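Local coordinates for glycine betaine, L-proline ABC transporter, glycine/betaine/L-proline-binding protein (ProX) (Borrelia burgdorferi, PDB 3TMG) that binds glycine betaine and, as the substrate-binding protein of an ABC transporter, probably delivers it for uptake into the cell, at residues V51-G63 / D77-V89. Sequence-based numbering, arbitrary orientation.
Sequences VTTSIMYQYLASG and DKFYYEKLKTKFV
OD2 of D77 is held by two donors: the hydroxyl OH of Y57, 2.6 Å away on the anti lone pair, with the Y57 ring and D77 carboxylate planes 87° apart, and the backbone N of W72, a residue of the glycine betaine pocket. Tyrosine suits position 57 because its long ring bridges two nearly parallel helices of this periplasmic-binding-protein fold, 53-61 and 78-84, joined in the chain by strand 67-73, whose axes come within 10.1 Å at their closest, and still ends in a polar group; S71 bonds the same hydroxyl. CB of Y80 sits over one face of the Y57 ring, 3.8 Å from its centroid, in a CH-pi contact, while F88 CE2 meets the ring's edge. The Y80 ring, its CG anti to the carbonyl carbon (chi1 -57°), reaches across the first turn of helix 53-61, with CE1 3.5 Å from S54 CA. Its OH bonds to G133 O and, through a water, to S54 N. Branched L84 packs CD1 on Y57 CB (3.9 Å) and CD2 on A61 CB, whose small methyl permits a CA-H...O contact of A61 CA with K87 O. The hydroxyls of Y57 and Y80 and D77 OD2 are all partnered, and the D77 side chain, about 4 Å from the bound betaine, is probably kept in a set orientation by its two bonds.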
ATOM      1  N   VAL A  51       3.172   9.698   7.188  1.00 16.11           N
ATOM      2  CA  VAL A  51       3.867   9.298   8.388  1.00 16.63           C
ATOM      3  C   VAL A  51       4.468   7.890   8.209  1.00 16.57           C
ATOM      4  O   VAL A  51       4.404   7.298   7.099  1.00 15.80           O
ATOM      5  CB  VAL A  51       2.931   9.385   9.628  1.00 16.95           C
ATOM      6  CG1 VAL A  51       2.503  10.821   9.884  1.00 17.59           C
ATOM      7  CG2 VAL A  51       1.704   8.488   9.453  1.00 16.33           C
ATOM      8  N   THR A  52       5.098   7.367   9.249  1.00 16.79           N
ATOM      9  CA  THR A  52       5.511   5.925   9.196  1.00 16.67           C
ATOM     10  C   THR A  52       4.280   5.021   9.461  1.00 15.74           C
ATOM     11  O   THR A  52       3.271   5.459   9.996  1.00 15.53           O
ATOM     12  CB  THR A  52       6.634   5.588  10.210  1.00 17.63           C
ATOM     13  OG1 THR A  52       6.084   5.666  11.531  1.00 18.36           O
ATOM     14  CG2 THR A  52       7.830   6.605  10.082  1.00 19.47           C
ATOM     15  N   THR A  53       4.375   3.748   9.080  1.00 15.67           N
ATOM     16  CA  THR A  53       3.325   2.780   9.406  1.00 15.47           C
ATOM     17  C   THR A  53       2.968   2.757  10.906  1.00 16.68           C
ATOM     18  O   THR A  53       1.770   2.754  11.261  1.00 16.92           O
ATOM     19  CB  THR A  53       3.709   1.367   8.916  1.00 15.57           C
ATOM     20  OG1 THR A  53       4.119   1.442   7.552  1.00 14.53           O
ATOM     21  CG2 THR A  53       2.474   0.423   8.947  1.00 15.75           C
ATOM     22  N   SER A  54       3.984   2.674  11.779  1.00 17.63           N
ATOM     23  CA  SER A  54       3.785   2.673  13.224  1.00 18.97           C
ATOM     24  C   SER A  54       3.011   3.913  13.662  1.00 19.54           C
ATOM     25  O   SER A  54       2.076   3.812  14.446  1.00 20.15           O
ATOM     26  CB  SER A  54       5.130   2.601  13.977  1.00 20.91           C
ATOM     27  OG  SER A  54       4.933   2.669  15.404  1.00 22.40           O
ATOM     28  N   ILE A  55       3.407   5.086  13.166  1.00 19.23           N
ATOM     29  CA  ILE A  55       2.756   6.338  13.602  1.00 20.40           C
ATOM     30  C   ILE A  55       1.320   6.443  13.086  1.00 19.25           C
ATOM     31  O   ILE A  55       0.416   6.896  13.812  1.00 19.45           O
ATOM     32  CB  ILE A  55       3.603   7.568  13.188  1.00 21.42           C
ATOM     33  CG1 ILE A  55       4.809   7.659  14.123  1.00 23.19           C
ATOM     34  CG2 ILE A  55       2.774   8.846  13.204  1.00 21.84           C
ATOM     35  CD1 ILE A  55       4.462   7.706  15.614  1.00 26.02           C
ATOM     36  N   MET A  56       1.107   5.996  11.845  1.00 17.45           N
ATOM     37  CA  MET A  56      -0.237   5.945  11.297  1.00 16.94           C
ATOM     38  C   MET A  56      -1.183   5.146  12.191  1.00 17.26           C
ATOM     39  O   MET A  56      -2.257   5.633  12.529  1.00 17.46           O
ATOM     40  CB  MET A  56      -0.242   5.330   9.889  1.00 15.29           C
ATOM     41  CG  MET A  56      -1.645   5.290   9.258  1.00 15.31           C
ATOM     42  SD  MET A  56      -1.547   4.515   7.609  1.00 14.72           S
ATOM     43  CE  MET A  56      -1.197   2.789   8.056  1.00 13.98           C
ATOM     44  N   TYR A  57      -0.792   3.924  12.570  1.00 17.65           N
ATOM     45  CA  TYR A  57      -1.586   3.101  13.476  1.00 19.55           C
ATOM     46  C   TYR A  57      -1.732   3.717  14.891  1.00 21.70           C
ATOM     47  O   TYR A  57      -2.835   3.752  15.467  1.00 22.46           O
ATOM     48  CB  TYR A  57      -1.008   1.672  13.570  1.00 19.08           C
ATOM     49  CG  TYR A  57      -1.460   0.786  12.463  1.00 18.45           C
ATOM     50  CD1 TYR A  57      -2.711   0.156  12.518  1.00 18.73           C
ATOM     51  CD2 TYR A  57      -0.658   0.564  11.341  1.00 17.69           C
ATOM     52  CE1 TYR A  57      -3.133  -0.675  11.499  1.00 17.92           C
ATOM     53  CE2 TYR A  57      -1.086  -0.259  10.308  1.00 16.89           C
ATOM     54  CZ  TYR A  57      -2.339  -0.861  10.400  1.00 17.57           C
ATOM     55  OH  TYR A  57      -2.773  -1.681   9.390  1.00 17.22           O
ATOM     56  N   GLN A  58      -0.643   4.251  15.423  1.00 23.82           N
ATOM     57  CA  GLN A  58      -0.686   4.962  16.729  1.00 25.71           C
ATOM     58  C   GLN A  58      -1.726   6.092  16.751  1.00 26.25           C
ATOM     59  O   GLN A  58      -2.547   6.233  17.693  1.00 27.54           O
ATOM     60  CB  GLN A  58       0.683   5.588  17.025  1.00 27.81           C
ATOM     61  CG  GLN A  58       1.776   4.618  17.429  1.00 30.43           C
ATOM     62  CD  GLN A  58       2.769   5.240  18.405  1.00 34.43           C
ATOM     63  OE1 GLN A  58       2.952   6.468  18.455  1.00 35.02           O
ATOM     64  NE2 GLN A  58       3.392   4.386  19.226  1.00 36.63           N
ATOM     65  N   TYR A  59      -1.675   6.927  15.722  1.00 25.14           N
ATOM     66  CA  TYR A  59      -2.521   8.118  15.635  1.00 26.37           C
ATOM     67  C   TYR A  59      -3.987   7.821  15.439  1.00 25.85           C
ATOM     68  O   TYR A  59      -4.843   8.519  15.972  1.00 25.94           O
ATOM     69  CB  TYR A  59      -2.052   8.990  14.497  1.00 27.49           C
ATOM     70  CG  TYR A  59      -0.969   9.905  14.911  1.00 31.05           C
ATOM     71  CD1 TYR A  59      -0.373   9.785  16.167  1.00 32.02           C
ATOM     72  CD2 TYR A  59      -0.530  10.899  14.054  1.00 32.38           C
ATOM     73  CE1 TYR A  59       0.619  10.650  16.561  1.00 36.52           C
ATOM     74  CE2 TYR A  59       0.467  11.771  14.451  1.00 35.68           C
ATOM     75  CZ  TYR A  59       1.031  11.632  15.688  1.00 35.86           C
ATOM     76  OH  TYR A  59       2.010  12.493  16.041  1.00 41.02           O
ATOM     77  N   LEU A  60      -4.241   6.774  14.679  1.00 24.36           N
ATOM     78  CA  LEU A  60      -5.560   6.240  14.501  1.00 24.19           C
ATOM     79  C   LEU A  60      -6.123   5.835  15.864  1.00 25.42           C
ATOM     80  O   LEU A  60      -7.258   6.210  16.199  1.00 25.98           O
ATOM     81  CB  LEU A  60      -5.494   5.049  13.556  1.00 23.38           C
ATOM     82  CG  LEU A  60      -6.818   4.311  13.284  1.00 24.06           C
ATOM     83  CD1 LEU A  60      -7.798   5.207  12.543  1.00 23.82           C
ATOM     84  CD2 LEU A  60      -6.544   3.010  12.525  1.00 23.14           C
ATOM     85  N   ALA A  61      -5.324   5.104  16.647  1.00 25.94           N
ATOM     86  CA  ALA A  61      -5.749   4.574  17.958  1.00 27.04           C
ATOM     87  C   ALA A  61      -5.969   5.653  19.010  1.00 28.40           C
ATOM     88  O   ALA A  61      -6.784   5.506  19.892  1.00 28.13           O
ATOM     89  CB  ALA A  61      -4.761   3.527  18.461  1.00 27.88           C
ATOM     90  N   SER A  62      -5.254   6.763  18.902  1.00 28.41           N
ATOM     91  CA  SER A  62      -5.489   7.869  19.824  1.00 29.73           C
ATOM     92  C   SER A  62      -6.463   8.886  19.240  1.00 29.33           C
ATOM     93  O   SER A  62      -6.740   9.871  19.882  1.00 30.24           O
ATOM     94  CB  SER A  62      -4.189   8.560  20.216  1.00 30.15           C
ATOM     95  OG  SER A  62      -3.461   8.906  19.059  1.00 28.95           O
ATOM     96  N   GLY A  63      -6.942   8.658  18.017  1.00 27.71           N
ATOM     97  CA  GLY A  63      -7.905   9.578  17.363  1.00 27.42           C
ATOM     98  C   GLY A  63      -7.331  10.897  16.845  1.00 26.95           C
ATOM     99  O   GLY A  63      -8.078  11.863  16.640  1.00 28.43           O
ATOM    100  N   ASP A  77       0.278  -6.185   7.969  1.00 15.57           N
ATOM    101  CA  ASP A  77       0.255  -5.280   9.119  1.00 16.50           C
ATOM    102  C   ASP A  77      -0.053  -5.923  10.462  1.00 17.28           C
ATOM    103  O   ASP A  77      -0.354  -5.208  11.410  1.00 17.88           O
ATOM    104  CB  ASP A  77      -0.713  -4.096   8.904  1.00 16.56           C
ATOM    105  CG  ASP A  77      -0.273  -3.162   7.794  1.00 16.81           C
ATOM    106  OD1 ASP A  77       0.808  -3.376   7.150  1.00 17.51           O
ATOM    107  OD2 ASP A  77      -1.058  -2.225   7.537  1.00 16.11           O
ATOM    108  N   LYS A  78       0.051  -7.240  10.548  1.00 17.45           N
ATOM    109  CA  LYS A  78      -0.301  -7.982  11.762  1.00 19.52           C
ATOM    110  C   LYS A  78       0.342  -7.365  13.003  1.00 21.41           C
ATOM    111  O   LYS A  78      -0.335  -7.131  13.992  1.00 21.90           O
ATOM    112  CB  LYS A  78       0.109  -9.460  11.634  1.00 19.76           C
ATOM    113  N   PHE A  79       1.639  -7.061  12.903  1.00 22.49           N
ATOM    114  CA  PHE A  79       2.416  -6.573  14.046  1.00 24.82           C
ATOM    115  C   PHE A  79       1.732  -5.344  14.655  1.00 25.58           C
ATOM    116  O   PHE A  79       1.615  -5.260  15.886  1.00 28.44           O
ATOM    117  CB  PHE A  79       3.867  -6.308  13.604  1.00 25.20           C
ATOM    118  CG  PHE A  79       4.726  -5.642  14.645  1.00 27.19           C
ATOM    119  CD1 PHE A  79       5.352  -6.404  15.639  1.00 29.05           C
ATOM    120  CD2 PHE A  79       4.929  -4.263  14.613  1.00 27.22           C
ATOM    121  CE1 PHE A  79       6.152  -5.783  16.617  1.00 31.15           C
ATOM    122  CE2 PHE A  79       5.732  -3.639  15.555  1.00 29.72           C
ATOM    123  CZ  PHE A  79       6.341  -4.404  16.570  1.00 31.46           C
ATOM    124  N   TYR A  80       1.243  -4.416  13.817  1.00 23.50           N
ATOM    125  CA  TYR A  80       0.558  -3.210  14.325  1.00 24.24           C
ATOM    126  C   TYR A  80      -0.917  -3.392  14.689  1.00 24.63           C
ATOM    127  O   TYR A  80      -1.399  -2.863  15.685  1.00 25.70           O
ATOM    128  CB  TYR A  80       0.673  -2.069  13.303  1.00 22.20           C
ATOM    129  CG  TYR A  80       2.102  -1.741  12.949  1.00 21.96           C
ATOM    130  CD1 TYR A  80       2.965  -1.096  13.874  1.00 22.12           C
ATOM    131  CD2 TYR A  80       2.626  -2.119  11.702  1.00 20.51           C
ATOM    132  CE1 TYR A  80       4.279  -0.820  13.526  1.00 21.98           C
ATOM    133  CE2 TYR A  80       3.940  -1.837  11.354  1.00 19.80           C
ATOM    134  CZ  TYR A  80       4.748  -1.161  12.260  1.00 21.80           C
ATOM    135  OH  TYR A  80       6.061  -0.880  11.898  1.00 22.39           O
ATOM    136  N   TYR A  81      -1.631  -4.132  13.854  1.00 24.28           N
ATOM    137  CA  TYR A  81      -3.090  -4.233  13.929  1.00 25.05           C
ATOM    138  C   TYR A  81      -3.537  -5.022  15.165  1.00 26.99           C
ATOM    139  O   TYR A  81      -4.438  -4.609  15.892  1.00 28.40           O
ATOM    140  CB  TYR A  81      -3.557  -4.907  12.632  1.00 22.80           C
ATOM    141  CG  TYR A  81      -5.036  -5.062  12.475  1.00 22.77           C
ATOM    142  CD1 TYR A  81      -5.737  -6.036  13.207  1.00 24.18           C
ATOM    143  CD2 TYR A  81      -5.750  -4.268  11.557  1.00 21.75           C
ATOM    144  CE1 TYR A  81      -7.109  -6.176  13.090  1.00 24.40           C
ATOM    145  CE2 TYR A  81      -7.131  -4.433  11.430  1.00 22.28           C
ATOM    146  CZ  TYR A  81      -7.792  -5.383  12.183  1.00 22.91           C
ATOM    147  OH  TYR A  81      -9.164  -5.578  12.082  1.00 23.84           O
ATOM    148  N   GLU A  82      -2.913  -6.173  15.391  1.00 29.71           N
ATOM    149  CA  GLU A  82      -3.219  -7.012  16.551  1.00 32.55           C
ATOM    150  C   GLU A  82      -3.051  -6.267  17.858  1.00 33.85           C
ATOM    151  O   GLU A  82      -3.814  -6.482  18.796  1.00 34.57           O
ATOM    152  CB  GLU A  82      -2.324  -8.239  16.570  1.00 35.95           C
ATOM    153  CG  GLU A  82      -2.691  -9.272  15.516  1.00 40.63           C
ATOM    154  CD  GLU A  82      -3.871 -10.104  15.953  1.00 46.65           C
ATOM    155  OE1 GLU A  82      -4.838  -9.516  16.499  1.00 46.82           O
ATOM    156  OE2 GLU A  82      -3.816 -11.343  15.765  1.00 51.24           O
ATOM    157  N   LYS A  83      -2.044  -5.402  17.914  1.00 32.59           N
ATOM    158  CA  LYS A  83      -1.746  -4.656  19.120  1.00 35.09           C
ATOM    159  C   LYS A  83      -2.795  -3.589  19.438  1.00 34.51           C
ATOM    160  O   LYS A  83      -2.944  -3.229  20.588  1.00 34.44           O
ATOM    161  CB  LYS A  83      -0.353  -4.027  19.019  1.00 36.01           C
ATOM    162  CG  LYS A  83       0.755  -5.005  19.381  1.00 38.94           C
ATOM    163  CD  LYS A  83       2.123  -4.504  18.958  1.00 40.10           C
ATOM    164  CE  LYS A  83       3.096  -5.680  18.748  1.00 42.94           C
ATOM    165  NZ  LYS A  83       2.562  -6.773  17.862  1.00 40.87           N
ATOM    166  N   LEU A  84      -3.516  -3.093  18.423  1.00 31.82           N
ATOM    167  CA  LEU A  84      -4.295  -1.859  18.575  1.00 32.16           C
ATOM    168  C   LEU A  84      -5.761  -1.980  18.163  1.00 31.82           C
ATOM    169  O   LEU A  84      -6.522  -1.011  18.257  1.00 30.41           O
ATOM    170  CB  LEU A  84      -3.624  -0.700  17.804  1.00 31.39           C
ATOM    171  CG  LEU A  84      -2.251  -0.226  18.305  1.00 33.01           C
ATOM    172  CD1 LEU A  84      -1.574   0.666  17.262  1.00 31.86           C
ATOM    173  CD2 LEU A  84      -2.383   0.505  19.633  1.00 33.12           C
ATOM    174  N   LYS A  85      -6.168  -3.180  17.759  1.00 32.07           N
ATOM    175  CA  LYS A  85      -7.495  -3.375  17.164  1.00 33.07           C
ATOM    176  C   LYS A  85      -8.663  -2.952  18.078  1.00 34.35           C
ATOM    177  O   LYS A  85      -9.728  -2.620  17.577  1.00 34.71           O
ATOM    178  CB  LYS A  85      -7.673  -4.815  16.653  1.00 33.72           C
ATOM    179  CG  LYS A  85      -7.570  -5.900  17.709  1.00 36.79           C
ATOM    180  CD  LYS A  85      -7.625  -7.287  17.074  1.00 38.48           C
ATOM    181  CE  LYS A  85      -7.884  -8.374  18.129  1.00 41.21           C
ATOM    182  NZ  LYS A  85      -7.275  -9.680  17.712  1.00 42.58           N
ATOM    183  N   THR A  86      -8.459  -2.927  19.391  1.00 34.27           N
ATOM    184  CA  THR A  86      -9.520  -2.454  20.300  1.00 35.24           C
ATOM    185  C   THR A  86      -9.674  -0.924  20.283  1.00 34.84           C
ATOM    186  O   THR A  86     -10.618  -0.377  20.847  1.00 35.79           O
ATOM    187  CB  THR A  86      -9.357  -2.992  21.740  1.00 36.12           C
ATOM    188  OG1 THR A  86      -8.187  -2.434  22.351  1.00 34.94           O
ATOM    189  CG2 THR A  86      -9.260  -4.506  21.707  1.00 36.60           C
ATOM    190  N   LYS A  87      -8.753  -0.238  19.606  1.00 33.61           N
ATOM    191  CA  LYS A  87      -8.774   1.218  19.590  1.00 33.11           C
ATOM    192  C   LYS A  87      -9.131   1.824  18.224  1.00 30.68           C
ATOM    193  O   LYS A  87      -8.994   3.021  18.043  1.00 30.62           O
ATOM    194  CB  LYS A  87      -7.422   1.792  20.054  1.00 34.97           C
ATOM    195  CG  LYS A  87      -6.943   1.353  21.426  1.00 38.60           C
ATOM    196  CD  LYS A  87      -7.608   2.151  22.534  1.00 42.68           C
ATOM    197  CE  LYS A  87      -6.833   1.989  23.839  1.00 47.42           C
ATOM    198  NZ  LYS A  87      -5.388   2.337  23.672  1.00 47.90           N
ATOM    199  N   PHE A  88      -9.567   1.024  17.268  1.00 27.52           N
ATOM    200  CA  PHE A  88     -10.059   1.578  16.009  1.00 25.86           C
ATOM    201  C   PHE A  88     -11.220   0.737  15.480  1.00 25.41           C
ATOM    202  O   PHE A  88     -11.527  -0.333  16.041  1.00 25.91           O
ATOM    203  CB  PHE A  88      -8.915   1.721  14.969  1.00 24.45           C
ATOM    204  CG  PHE A  88      -8.161   0.437  14.677  1.00 23.77           C
ATOM    205  CD1 PHE A  88      -8.761  -0.609  13.978  1.00 23.50           C
ATOM    206  CD2 PHE A  88      -6.830   0.304  15.048  1.00 24.31           C
ATOM    207  CE1 PHE A  88      -8.068  -1.802  13.713  1.00 24.01           C
ATOM    208  CE2 PHE A  88      -6.108  -0.866  14.759  1.00 24.70           C
ATOM    209  CZ  PHE A  88      -6.727  -1.930  14.085  1.00 23.61           C
ATOM    210  N   VAL A  89     -11.891   1.215  14.440  1.00 24.08           N
ATOM    211  CA  VAL A  89     -12.983   0.432  13.829  1.00 24.02           C
ATOM    212  C   VAL A  89     -12.557   0.010  12.427  1.00 21.81           C
ATOM    213  O   VAL A  89     -12.196   0.859  11.623  1.00 20.99           O
ATOM    214  CB  VAL A  89     -14.306   1.229  13.694  1.00 25.18           C
ATOM    215  CG1 VAL A  89     -15.413   0.296  13.221  1.00 25.97           C
ATOM    216  CG2 VAL A  89     -14.718   1.849  15.024  1.00 27.47           C
TER
HETATM  217  O   HOH W   1       6.769   2.015  10.972  1.00 24.06           O
HETATM  218  O   HOH W   2      -9.417   5.613  17.770  1.00 23.26           O